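Local coordinates for protein pectate lyase (Paenibacillus sp. 0602, PDB 5GT5) that cleaves pectate chains by elimination, probably at internal linkages and with calcium as cofactor, and probably also acts on partly methylated pectins, at residues Thr103-Ala107 and Lys438-Leu442; Glu137-Ser141 and Tyr218-Leu224; Trp163-Phe169 and Thr187-Phe193. The protein carries 1 engineered substitution. One frame throughout, in Å; residues are numbered along the deposited sequence.

Contact 1 of 3, residues Thr103-Ala107 and Lys438-Leu442; sequences TIFSA and KDNWL
The Phe105 ring leans obliquely against Trp441, its CD2 meeting the CB of Trp441 at 3.4 Å. The two ring planes are inclined by 32°, an oblique meeting. Phe105 has its CG lodged between backbone N and carbonyl carbon (chi1 82°), which swings the ring toward 438-442; there its CE1 comes to 3.8 Å from CD2 of Leu442. That same methyl also touches CG2 of Thr103, so one leucine branch spans two residues that project from the same side of the strand. The strand belongs to the right-handed parallel beta-helix of polysaccharide lyase family 1, and 438-442, a stretch with helical backbone angles close to the C-terminus, lies across its outer surface. At the other end CB of Lys438 packs on CB of Ala107 at 4.0 Å. Beyond CG the lysine runs extended and away from the contact, to salt bridges with Glu24 and Glu53. The carbonyl oxygen of Ser106 lies over one face of the Trp441 indole, 3.8 Å from CD1. No direct hydrogen bond joins the segments, but water does. One water accepts from Thr103 OG1 at 2.6 Å and donates to Leu442 O at 2.9 Å, while Gly19 N also bonds to that hydroxyl. A second water, in the indole plane, accepts from Trp441 NE1 at 3.0 Å and lies beside Ala107 O.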
loop_
_atom_site.group_PDB
_atom_site.type_symbol
_atom_site.label_atom_id
_atom_site.label_comp_id
_atom_site.label_asym_id
_atom_site.label_seq_id
_atom_site.Cartn_x
_atom_site.Cartn_y
_atom_site.Cartn_z
ATOM N N THR A 103 -7.262 -0.602 -14.135
ATOM C CA THR A 103 -8.227 0.465 -14.381
ATOM C C THR A 103 -9.447 -0.077 -15.099
ATOM O O THR A 103 -9.331 -0.737 -16.161
ATOM C CB THR A 103 -7.611 1.586 -15.227
ATOM O OG1 THR A 103 -6.506 2.125 -14.491
ATOM C CG2 THR A 103 -8.626 2.725 -15.506
ATOM N N ILE A 104 -10.623 0.223 -14.548
ATOM C CA ILE A 104 -11.899 -0.125 -15.183
ATOM C C ILE A 104 -12.630 1.170 -15.471
ATOM O O ILE A 104 -12.808 1.981 -14.571
ATOM C CB ILE A 104 -12.765 -1.054 -14.249
ATOM C CG1 ILE A 104 -11.941 -2.247 -13.739
ATOM C CG2 ILE A 104 -14.046 -1.460 -14.953
ATOM C CD1 ILE A 104 -12.664 -3.085 -12.646
ATOM N N PHE A 105 -13.071 1.390 -16.698
ATOM C CA PHE A 105 -13.700 2.646 -17.043
ATOM C C PHE A 105 -14.617 2.463 -18.233
ATOM O O PHE A 105 -14.617 1.391 -18.859
ATOM C CB PHE A 105 -12.642 3.738 -17.343
ATOM C CG PHE A 105 -12.086 3.691 -18.754
ATOM C CD1 PHE A 105 -11.158 2.703 -19.117
ATOM C CD2 PHE A 105 -12.475 4.636 -19.687
ATOM C CE1 PHE A 105 -10.661 2.655 -20.418
ATOM C CE2 PHE A 105 -11.968 4.597 -20.991
ATOM C CZ PHE A 105 -11.070 3.602 -21.345
ATOM N N SER A 106 -15.400 3.506 -18.527
ATOM C CA SER A 106 -16.044 3.593 -19.853
ATOM C C SER A 106 -15.847 4.974 -20.423
ATOM O O SER A 106 -15.592 5.934 -19.696
ATOM C CB SER A 106 -17.532 3.253 -19.782
ATOM O OG SER A 106 -18.297 4.367 -19.291
ATOM N N ALA A 107 -15.979 5.078 -21.749
ATOM C CA ALA A 107 -15.775 6.343 -22.417
ATOM C C ALA A 107 -16.970 7.284 -22.260
ATOM O O ALA A 107 -16.805 8.482 -22.307
ATOM C CB ALA A 107 -15.504 6.142 -23.914
ATOM N N LYS A 438 -10.797 9.442 -24.622
ATOM C CA LYS A 438 -10.945 8.415 -23.586
ATOM C C LYS A 438 -9.641 8.062 -22.878
ATOM O O LYS A 438 -9.675 7.534 -21.758
ATOM C CB LYS A 438 -11.662 7.171 -24.119
ATOM C CG LYS A 438 -10.872 6.390 -25.152
ATOM C CD LYS A 438 -11.670 5.210 -25.626
ATOM C CE LYS A 438 -10.895 4.392 -26.654
ATOM N NZ LYS A 438 -11.734 3.251 -27.148
ATOM N N ASP A 439 -8.494 8.381 -23.483
ATOM C CA ASP A 439 -7.208 8.138 -22.815
ATOM C C ASP A 439 -7.111 8.932 -21.497
ATOM O O ASP A 439 -6.351 8.568 -20.598
ATOM C CB ASP A 439 -6.040 8.484 -23.736
ATOM C CG ASP A 439 -6.037 9.937 -24.115
ATOM O OD1 ASP A 439 -7.034 10.366 -24.729
ATOM O OD2 ASP A 439 -5.055 10.646 -23.802
ATOM N N ASN A 440 -7.890 10.008 -21.375
ATOM C CA ASN A 440 -7.840 10.789 -20.165
ATOM C C ASN A 440 -8.355 10.056 -18.945
ATOM O O ASN A 440 -8.010 10.429 -17.819
ATOM C CB ASN A 440 -8.610 12.076 -20.361
ATOM C CG ASN A 440 -7.870 13.038 -21.243
ATOM O OD1 ASN A 440 -6.853 13.597 -20.828
ATOM N ND2 ASN A 440 -8.384 13.254 -22.466
ATOM N N TRP A 441 -9.181 9.042 -19.173
ATOM C CA TRP A 441 -9.697 8.229 -18.076
ATOM C C TRP A 441 -8.629 7.344 -17.440
ATOM O O TRP A 441 -8.795 6.890 -16.301
ATOM C CB TRP A 441 -10.911 7.395 -18.514
ATOM C CG TRP A 441 -12.114 8.238 -18.781
ATOM C CD1 TRP A 441 -12.754 8.394 -19.978
ATOM C CD2 TRP A 441 -12.807 9.088 -17.845
ATOM N NE1 TRP A 441 -13.793 9.271 -19.854
ATOM C CE2 TRP A 441 -13.860 9.709 -18.555
ATOM C CE3 TRP A 441 -12.647 9.376 -16.473
ATOM C CZ2 TRP A 441 -14.753 10.599 -17.956
ATOM C CZ3 TRP A 441 -13.534 10.271 -15.872
ATOM C CH2 TRP A 441 -14.572 10.881 -16.616
ATOM N N LEU A 442 -7.511 7.144 -18.131
ATOM C CA LEU A 442 -6.411 6.348 -17.599
ATOM C C LEU A 442 -5.409 7.170 -16.803
ATOM O O LEU A 442 -4.593 6.613 -16.083
ATOM C CB LEU A 442 -5.669 5.656 -18.755
ATOM C CG LEU A 442 -6.499 4.761 -19.675
ATOM C CD1 LEU A 442 -5.564 4.010 -20.653
ATOM C CD2 LEU A 442 -7.366 3.789 -18.912
HETATM O O HOH W 1 -4.973 3.763 -15.890
HETATM O O HOH W 2 -15.415 10.904 -21.712
HETATM O O HOH W 3 -14.161 9.284 -23.207
#

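Contact 2 of 3, residues Glu137-Ser141 and Tyr218-Leu224; sequences EWDES and YPMYNYL
Glu140 OE2 is gripped by two donors, the backbone N of Tyr221 at 3.0 Å and the indole NE1 of Trp138 at 2.8 Å. The other oxygen, OE1, accepts from Met220 N at 2.7 Å in a nearly straight bond (168°). The carboxylate of a loop residue thus sits on the N-terminal turn of helix 219-225, whose N-cap position is Tyr218, and accepts first-turn N-H groups. Both backbone bonds use syn lone pairs, whereas the indole N-H meets OE2 from above the carboxylate plane. The glutamate chain is bent at chi2 (-77°), which turns the carboxylate to the helix start, and the positive end of the helix dipole would probably favour its ionised form. An alanine here has no carboxylate for Met220 N, Tyr221 N and Trp138 NE1, and would probably leave these donors without their mates, the indole freer to turn and the loop less firmly joined to the helix. Loop and helix both belong to the parts of this polysaccharide lyase that project from its parallel beta-helix; the side chain of Asp139 is about 10 Å from that of Asp174, probably a calcium ligand. Trp138 carries the apolar half of the contact. Tyr221 turns its ring edge to a face of the indole, the planes 85° apart in a T-shaped pair, and its OH bonds to Glu212. Met220, fully extended, makes an oblique Met-aromatic contact, with SD 5.2 Å from the centroid of the six-membered indole ring. Helices 203-212 and 233-241 also touch the indole, through Met211 and Ile236. At the ring's edge, in its plane, the CD1 methyl of Leu224 lies 3.6 Å from CH2 of Trp138.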
loop_
_atom_site.group_PDB
_atom_site.type_symbol
_atom_site.label_atom_id
_atom_site.label_comp_id
_atom_site.label_asym_id
_atom_site.label_seq_id
_atom_site.Cartn_x
_atom_site.Cartn_y
_atom_site.Cartn_z
ATOM N N GLU A 137 -34.227 -3.464 -3.989
ATOM C CA GLU A 137 -35.613 -3.949 -3.965
ATOM C C GLU A 137 -36.162 -3.715 -2.577
ATOM O O GLU A 137 -35.420 -3.463 -1.647
ATOM C CB GLU A 137 -35.714 -5.421 -4.381
ATOM C CG GLU A 137 -35.123 -6.390 -3.349
ATOM C CD GLU A 137 -35.413 -7.835 -3.697
ATOM O OE1 GLU A 137 -35.886 -8.101 -4.837
ATOM O OE2 GLU A 137 -35.164 -8.701 -2.831
ATOM N N TRP A 138 -37.487 -3.745 -2.478
ATOM C CA TRP A 138 -38.200 -3.566 -1.220
ATOM C C TRP A 138 -37.901 -4.705 -0.241
ATOM O O TRP A 138 -37.794 -5.871 -0.624
ATOM C CB TRP A 138 -39.692 -3.494 -1.581
ATOM C CG TRP A 138 -40.657 -3.431 -0.415
ATOM C CD1 TRP A 138 -41.294 -4.487 0.175
ATOM C CD2 TRP A 138 -41.119 -2.247 0.266
ATOM N NE1 TRP A 138 -42.128 -4.035 1.176
ATOM C CE2 TRP A 138 -42.042 -2.667 1.251
ATOM C CE3 TRP A 138 -40.856 -0.881 0.120
ATOM C CZ2 TRP A 138 -42.685 -1.772 2.115
ATOM C CZ3 TRP A 138 -41.520 0.037 0.969
ATOM C CH2 TRP A 138 -42.417 -0.425 1.964
ATOM N N ASP A 139 -37.784 -4.354 1.031
ATOM C CA ASP A 139 -37.494 -5.358 2.050
ATOM C C ASP A 139 -38.710 -5.771 2.885
ATOM O O ASP A 139 -39.091 -5.056 3.826
ATOM C CB ASP A 139 -36.423 -4.840 2.995
ATOM C CG ASP A 139 -36.195 -5.754 4.152
ATOM O OD1 ASP A 139 -36.401 -6.997 4.016
ATOM O OD2 ASP A 139 -35.829 -5.233 5.244
ATOM N N GLU A 140 -39.276 -6.939 2.577
ATOM C CA GLU A 140 -40.215 -7.578 3.489
ATOM C C GLU A 140 -39.525 -8.463 4.525
ATOM O O GLU A 140 -39.930 -8.466 5.710
ATOM C CB GLU A 140 -41.214 -8.422 2.722
ATOM C CG GLU A 140 -42.210 -7.604 1.908
ATOM C CD GLU A 140 -43.317 -6.973 2.744
ATOM O OE1 GLU A 140 -43.657 -7.516 3.840
ATOM O OE2 GLU A 140 -43.875 -5.926 2.303
ATOM N N SER A 141 -38.506 -9.215 4.104
ATOM C CA SER A 141 -37.902 -10.244 4.954
ATOM C C SER A 141 -37.405 -9.736 6.291
ATOM O O SER A 141 -37.613 -10.385 7.338
ATOM C CB SER A 141 -36.756 -10.921 4.189
ATOM O OG SER A 141 -36.205 -11.972 4.962
ATOM N N TYR A 218 -47.421 -8.991 0.305
ATOM C CA TYR A 218 -46.380 -8.131 0.879
ATOM C C TYR A 218 -46.878 -7.538 2.181
ATOM O O TYR A 218 -47.415 -6.425 2.204
ATOM C CB TYR A 218 -46.010 -7.039 -0.136
ATOM C CG TYR A 218 -45.615 -7.611 -1.481
ATOM C CD1 TYR A 218 -44.300 -7.999 -1.736
ATOM C CD2 TYR A 218 -46.560 -7.768 -2.490
ATOM C CE1 TYR A 218 -43.948 -8.539 -2.962
ATOM C CE2 TYR A 218 -46.213 -8.305 -3.709
ATOM C CZ TYR A 218 -44.914 -8.687 -3.938
ATOM O OH TYR A 218 -44.555 -9.223 -5.162
ATOM N N PRO A 219 -46.718 -8.277 3.284
ATOM C CA PRO A 219 -47.369 -7.872 4.546
ATOM C C PRO A 219 -46.986 -6.484 5.079
ATOM O O PRO A 219 -47.874 -5.756 5.554
ATOM C CB PRO A 219 -46.944 -8.956 5.534
ATOM C CG PRO A 219 -46.508 -10.123 4.679
ATOM C CD PRO A 219 -46.055 -9.592 3.364
ATOM N N MET A 220 -45.711 -6.103 4.997
ATOM C CA MET A 220 -45.335 -4.771 5.450
ATOM C C MET A 220 -45.956 -3.682 4.586
ATOM O O MET A 220 -46.531 -2.735 5.112
ATOM C CB MET A 220 -43.809 -4.631 5.456
ATOM C CG MET A 220 -43.368 -3.250 5.902
ATOM S SD MET A 220 -41.576 -3.256 5.899
ATOM C CE MET A 220 -41.265 -1.533 6.125
ATOM N N TYR A 221 -45.800 -3.805 3.272
ATOM C CA TYR A 221 -46.414 -2.859 2.358
ATOM C C TYR A 221 -47.921 -2.763 2.602
ATOM O O TYR A 221 -48.500 -1.650 2.712
ATOM C CB TYR A 221 -46.110 -3.260 0.907
ATOM C CG TYR A 221 -46.715 -2.282 -0.075
ATOM C CD1 TYR A 221 -46.104 -1.071 -0.341
ATOM C CD2 TYR A 221 -47.938 -2.556 -0.702
ATOM C CE1 TYR A 221 -46.671 -0.143 -1.203
ATOM C CE2 TYR A 221 -48.498 -1.653 -1.584
ATOM C CZ TYR A 221 -47.860 -0.454 -1.845
ATOM O OH TYR A 221 -48.418 0.480 -2.685
ATOM N N ASN A 222 -48.552 -3.927 2.737
ATOM C CA ASN A 222 -49.993 -3.975 3.002
ATOM C C ASN A 222 -50.359 -3.239 4.294
ATOM O O ASN A 222 -51.287 -2.426 4.332
ATOM C CB ASN A 222 -50.461 -5.437 3.027
ATOM C CG ASN A 222 -51.971 -5.582 3.029
ATOM O OD1 ASN A 222 -52.682 -4.937 2.257
ATOM N ND2 ASN A 222 -52.471 -6.430 3.921
ATOM N N TYR A 223 -49.581 -3.454 5.346
ATOM C CA TYR A 223 -49.818 -2.767 6.599
ATOM C C TYR A 223 -49.676 -1.245 6.460
ATOM O O TYR A 223 -50.485 -0.481 6.975
ATOM C CB TYR A 223 -48.856 -3.297 7.654
ATOM C CG TYR A 223 -49.056 -2.665 8.991
ATOM C CD1 TYR A 223 -50.165 -2.972 9.767
ATOM C CD2 TYR A 223 -48.149 -1.723 9.483
ATOM C CE1 TYR A 223 -50.345 -2.374 11.011
ATOM C CE2 TYR A 223 -48.324 -1.116 10.727
ATOM C CZ TYR A 223 -49.436 -1.424 11.464
ATOM O OH TYR A 223 -49.608 -0.806 12.696
ATOM N N LEU A 224 -48.621 -0.804 5.781
ATOM C CA LEU A 224 -48.406 0.623 5.579
ATOM C C LEU A 224 -49.559 1.288 4.828
ATOM O O LEU A 224 -49.908 2.437 5.117
ATOM C CB LEU A 224 -47.101 0.865 4.835
ATOM C CG LEU A 224 -45.839 0.391 5.547
ATOM C CD1 LEU A 224 -44.665 0.517 4.564
ATOM C CD2 LEU A 224 -45.612 1.226 6.832
#

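Contact 3 of 3, residues Trp163-Phe169 and Thr187-Phe193; sequences WIDHCVF and TISWSTF. Engineered in segment 163-169: Val168 (natural residue Gly).
Phe169 lies beside Phe193, the two ring planes within 2° of each other but offset, so that only their borders meet, CD1 of Phe169 at 3.3 Å from CE2 of Phe193. Stacking of Phe132 on Phe169 and of Tyr270 on Phe193 extends the row into an aromatic ladder, as is known inside parallel beta-helices of pectate lyases. Ile164 and Ile188 form an aliphatic rung on the same face, and Val177 touches both. Their strands run parallel, at 7°, joined by bonds such as Ile164 N to Thr187 O and Ser189 N to Ile164 O, both 2.9 Å. Engineered Val168 lines up on the other face with Thr192.

Between the strand parts, His166 and Trp190 both take left-handed helical backbone angles, bending successive coils alike. CB of Trp190 sits over the centre of the imidazole, 3.5 Å from its centroid, in a CH-pi contact; its indole is nearly parallel to the imidazole but displaced, and stacks in turn on His267. Ser191 OG, accepting from Cys167 N at 3.1 Å and donating to Ser189 O, ties the turns together.

Beside this bend runs a relay of bonds: Ser189 has OG between its backbone N and carbonyl carbon (chi1 60°), where it accepts from Trp163 NE1 and donates to the anti lone pair of Asp165 OD2 at 2.7 Å. OD1 of Asp165 accepts from His166 ND1 at 2.7 Å and forms a salt bridge with Arg128. With so many donors round it, the buried carboxylate is probably ionised, and the bond from ND1 to OD1 fixes the rotation of the imidazole, with the proton on ND1.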
loop_
_atom_site.group_PDB
_atom_site.type_symbol
_atom_site.label_atom_id
_atom_site.label_comp_id
_atom_site.label_asym_id
_atom_site.label_seq_id
_atom_site.Cartn_x
_atom_site.Cartn_y
_atom_site.Cartn_z
ATOM N N TRP A 163 -9.138 4.253 -6.314
ATOM C CA TRP A 163 -9.702 5.517 -6.729
ATOM C C TRP A 163 -10.994 5.233 -7.482
ATOM O O TRP A 163 -10.970 4.610 -8.544
ATOM C CB TRP A 163 -8.701 6.251 -7.646
ATOM C CG TRP A 163 -9.081 7.661 -7.971
ATOM C CD1 TRP A 163 -9.871 8.483 -7.209
ATOM C CD2 TRP A 163 -8.680 8.437 -9.128
ATOM N NE1 TRP A 163 -9.970 9.733 -7.815
ATOM C CE2 TRP A 163 -9.274 9.720 -8.993
ATOM C CE3 TRP A 163 -7.911 8.163 -10.273
ATOM C CZ2 TRP A 163 -9.089 10.739 -9.944
ATOM C CZ3 TRP A 163 -7.724 9.176 -11.199
ATOM C CH2 TRP A 163 -8.310 10.438 -11.043
ATOM N N ILE A 164 -12.112 5.708 -6.944
ATOM C CA ILE A 164 -13.402 5.667 -7.611
ATOM C C ILE A 164 -13.739 7.103 -7.973
ATOM O O ILE A 164 -13.804 7.962 -7.085
ATOM C CB ILE A 164 -14.465 5.080 -6.697
ATOM C CG1 ILE A 164 -14.142 3.598 -6.440
ATOM C CG2 ILE A 164 -15.861 5.201 -7.356
ATOM C CD1 ILE A 164 -14.790 3.014 -5.181
ATOM N N ASP A 165 -13.938 7.394 -9.265
ATOM C CA ASP A 165 -14.008 8.792 -9.669
ATOM C C ASP A 165 -14.922 8.990 -10.871
ATOM O O ASP A 165 -14.961 8.153 -11.770
ATOM C CB ASP A 165 -12.582 9.319 -9.956
ATOM C CG ASP A 165 -12.590 10.650 -10.653
ATOM O OD1 ASP A 165 -12.647 10.637 -11.912
ATOM O OD2 ASP A 165 -12.570 11.712 -9.988
ATOM N N HIS A 166 -15.696 10.075 -10.865
ATOM C CA HIS A 166 -16.663 10.316 -11.946
ATOM C C HIS A 166 -17.609 9.134 -12.159
ATOM O O HIS A 166 -17.962 8.759 -13.283
ATOM C CB HIS A 166 -15.950 10.712 -13.249
ATOM C CG HIS A 166 -15.515 12.146 -13.282
ATOM N ND1 HIS A 166 -14.246 12.548 -12.929
ATOM C CD2 HIS A 166 -16.204 13.262 -13.615
ATOM C CE1 HIS A 166 -14.163 13.869 -13.060
ATOM N NE2 HIS A 166 -15.340 14.327 -13.442
ATOM N N CYS A 167 -18.070 8.574 -11.054
ATOM C CA CYS A 167 -19.094 7.543 -11.106
ATOM C C CYS A 167 -20.406 8.068 -10.564
ATOM O O CYS A 167 -20.443 9.099 -9.881
ATOM C CB CYS A 167 -18.667 6.298 -10.310
ATOM S SG CYS A 167 -17.288 5.394 -11.081
ATOM N N VAL A 168 -21.482 7.371 -10.905
ATOM C CA VAL A 168 -22.829 7.681 -10.427
ATOM C C VAL A 168 -23.453 6.437 -9.824
ATOM O O VAL A 168 -23.356 5.354 -10.415
ATOM C CB VAL A 168 -23.685 8.184 -11.569
ATOM C CG1 VAL A 168 -25.157 8.391 -11.132
ATOM C CG2 VAL A 168 -23.132 9.450 -11.969
ATOM N N PHE A 169 -24.074 6.599 -8.651
ATOM C CA PHE A 169 -24.699 5.493 -7.932
ATOM C C PHE A 169 -26.140 5.856 -7.650
ATOM O O PHE A 169 -26.422 6.969 -7.208
ATOM C CB PHE A 169 -23.955 5.228 -6.622
ATOM C CG PHE A 169 -22.506 4.883 -6.804
ATOM C CD1 PHE A 169 -21.549 5.883 -6.967
ATOM C CD2 PHE A 169 -22.111 3.555 -6.849
ATOM C CE1 PHE A 169 -20.214 5.567 -7.115
ATOM C CE2 PHE A 169 -20.769 3.222 -7.012
ATOM C CZ PHE A 169 -19.819 4.224 -7.147
ATOM N N THR A 187 -9.727 6.931 -2.382
ATOM C CA THR A 187 -10.285 8.235 -2.717
ATOM C C THR A 187 -11.514 8.037 -3.552
ATOM O O THR A 187 -11.479 7.301 -4.548
ATOM C CB THR A 187 -9.294 9.132 -3.479
ATOM O OG1 THR A 187 -8.201 9.449 -2.610
ATOM C CG2 THR A 187 -9.980 10.443 -3.938
ATOM N N ILE A 188 -12.600 8.692 -3.146
ATOM C CA ILE A 188 -13.782 8.750 -3.984
ATOM C C ILE A 188 -14.069 10.199 -4.360
ATOM O O ILE A 188 -14.307 11.038 -3.478
ATOM C CB ILE A 188 -15.026 8.125 -3.288
ATOM C CG1 ILE A 188 -14.732 6.713 -2.738
ATOM C CG2 ILE A 188 -16.208 8.118 -4.252
ATOM C CD1 ILE A 188 -15.932 6.004 -2.047
ATOM N N SER A 189 -14.024 10.507 -5.670
ATOM C CA SER A 189 -14.107 11.907 -6.087
ATOM C C SER A 189 -14.992 12.114 -7.296
ATOM O O SER A 189 -15.227 11.186 -8.091
ATOM C CB SER A 189 -12.722 12.507 -6.343
ATOM O OG SER A 189 -12.034 11.805 -7.375
ATOM N N TRP A 190 -15.519 13.331 -7.413
ATOM C CA TRP A 190 -16.263 13.748 -8.591
ATOM C C TRP A 190 -17.409 12.801 -8.912
ATOM O O TRP A 190 -17.693 12.534 -10.080
ATOM C CB TRP A 190 -15.312 13.926 -9.814
ATOM C CG TRP A 190 -14.481 15.158 -9.652
ATOM C CD1 TRP A 190 -13.162 15.235 -9.276
ATOM C CD2 TRP A 190 -14.935 16.512 -9.807
ATOM N NE1 TRP A 190 -12.773 16.563 -9.201
ATOM C CE2 TRP A 190 -13.841 17.355 -9.538
ATOM C CE3 TRP A 190 -16.143 17.081 -10.201
ATOM C CZ2 TRP A 190 -13.942 18.744 -9.595
ATOM C CZ3 TRP A 190 -16.232 18.474 -10.269
ATOM C CH2 TRP A 190 -15.143 19.278 -9.964
ATOM N N SER A 191 -18.070 12.295 -7.880
ATOM C CA SER A 191 -19.103 11.263 -8.039
ATOM C C SER A 191 -20.450 11.697 -7.507
ATOM O O SER A 191 -20.525 12.523 -6.594
ATOM C CB SER A 191 -18.661 9.928 -7.415
ATOM O OG SER A 191 -17.506 9.431 -8.114
ATOM N N THR A 192 -21.492 11.135 -8.098
ATOM C CA THR A 192 -22.870 11.424 -7.694
ATOM C C THR A 192 -23.482 10.197 -7.049
ATOM O O THR A 192 -23.341 9.079 -7.575
ATOM C CB THR A 192 -23.691 11.798 -8.934
ATOM O OG1 THR A 192 -23.196 13.058 -9.430
ATOM C CG2 THR A 192 -25.175 11.923 -8.566
ATOM N N PHE A 193 -24.137 10.405 -5.899
ATOM C CA PHE A 193 -24.878 9.386 -5.184
ATOM C C PHE A 193 -26.271 9.953 -5.045
ATOM O O PHE A 193 -26.427 11.022 -4.459
ATOM C CB PHE A 193 -24.209 9.141 -3.814
ATOM C CG PHE A 193 -22.739 8.789 -3.910
ATOM C CD1 PHE A 193 -21.764 9.796 -4.038
ATOM C CD2 PHE A 193 -22.336 7.453 -3.890
ATOM C CE1 PHE A 193 -20.412 9.464 -4.121
ATOM C CE2 PHE A 193 -20.994 7.109 -4.002
ATOM C CZ PHE A 193 -20.029 8.094 -4.136
#

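In the fold
Contact 3 is the most central, its centre about 9 Å from that of the chain, with every touching residue buried and direct backbone bonds between neighbouring coils. Contacts 1 and 2 lie farther out, their centres about 21 and 24 Å from it and on opposite sides; both are largely buried, yet each fastens a non-strand segment. Contacts 1 and 3 reach the same strand system and touch where CZ3 of Trp441 packs on CB of His166 at 3.6 Å, so the C-terminal segment covers the turn of contact 3. Contact 2 touches neither. Chemistry follows place: apolar packing bridged by water in contact 1, a carboxylate at a helix start in contact 2, coil-to-coil ladders in contact 3.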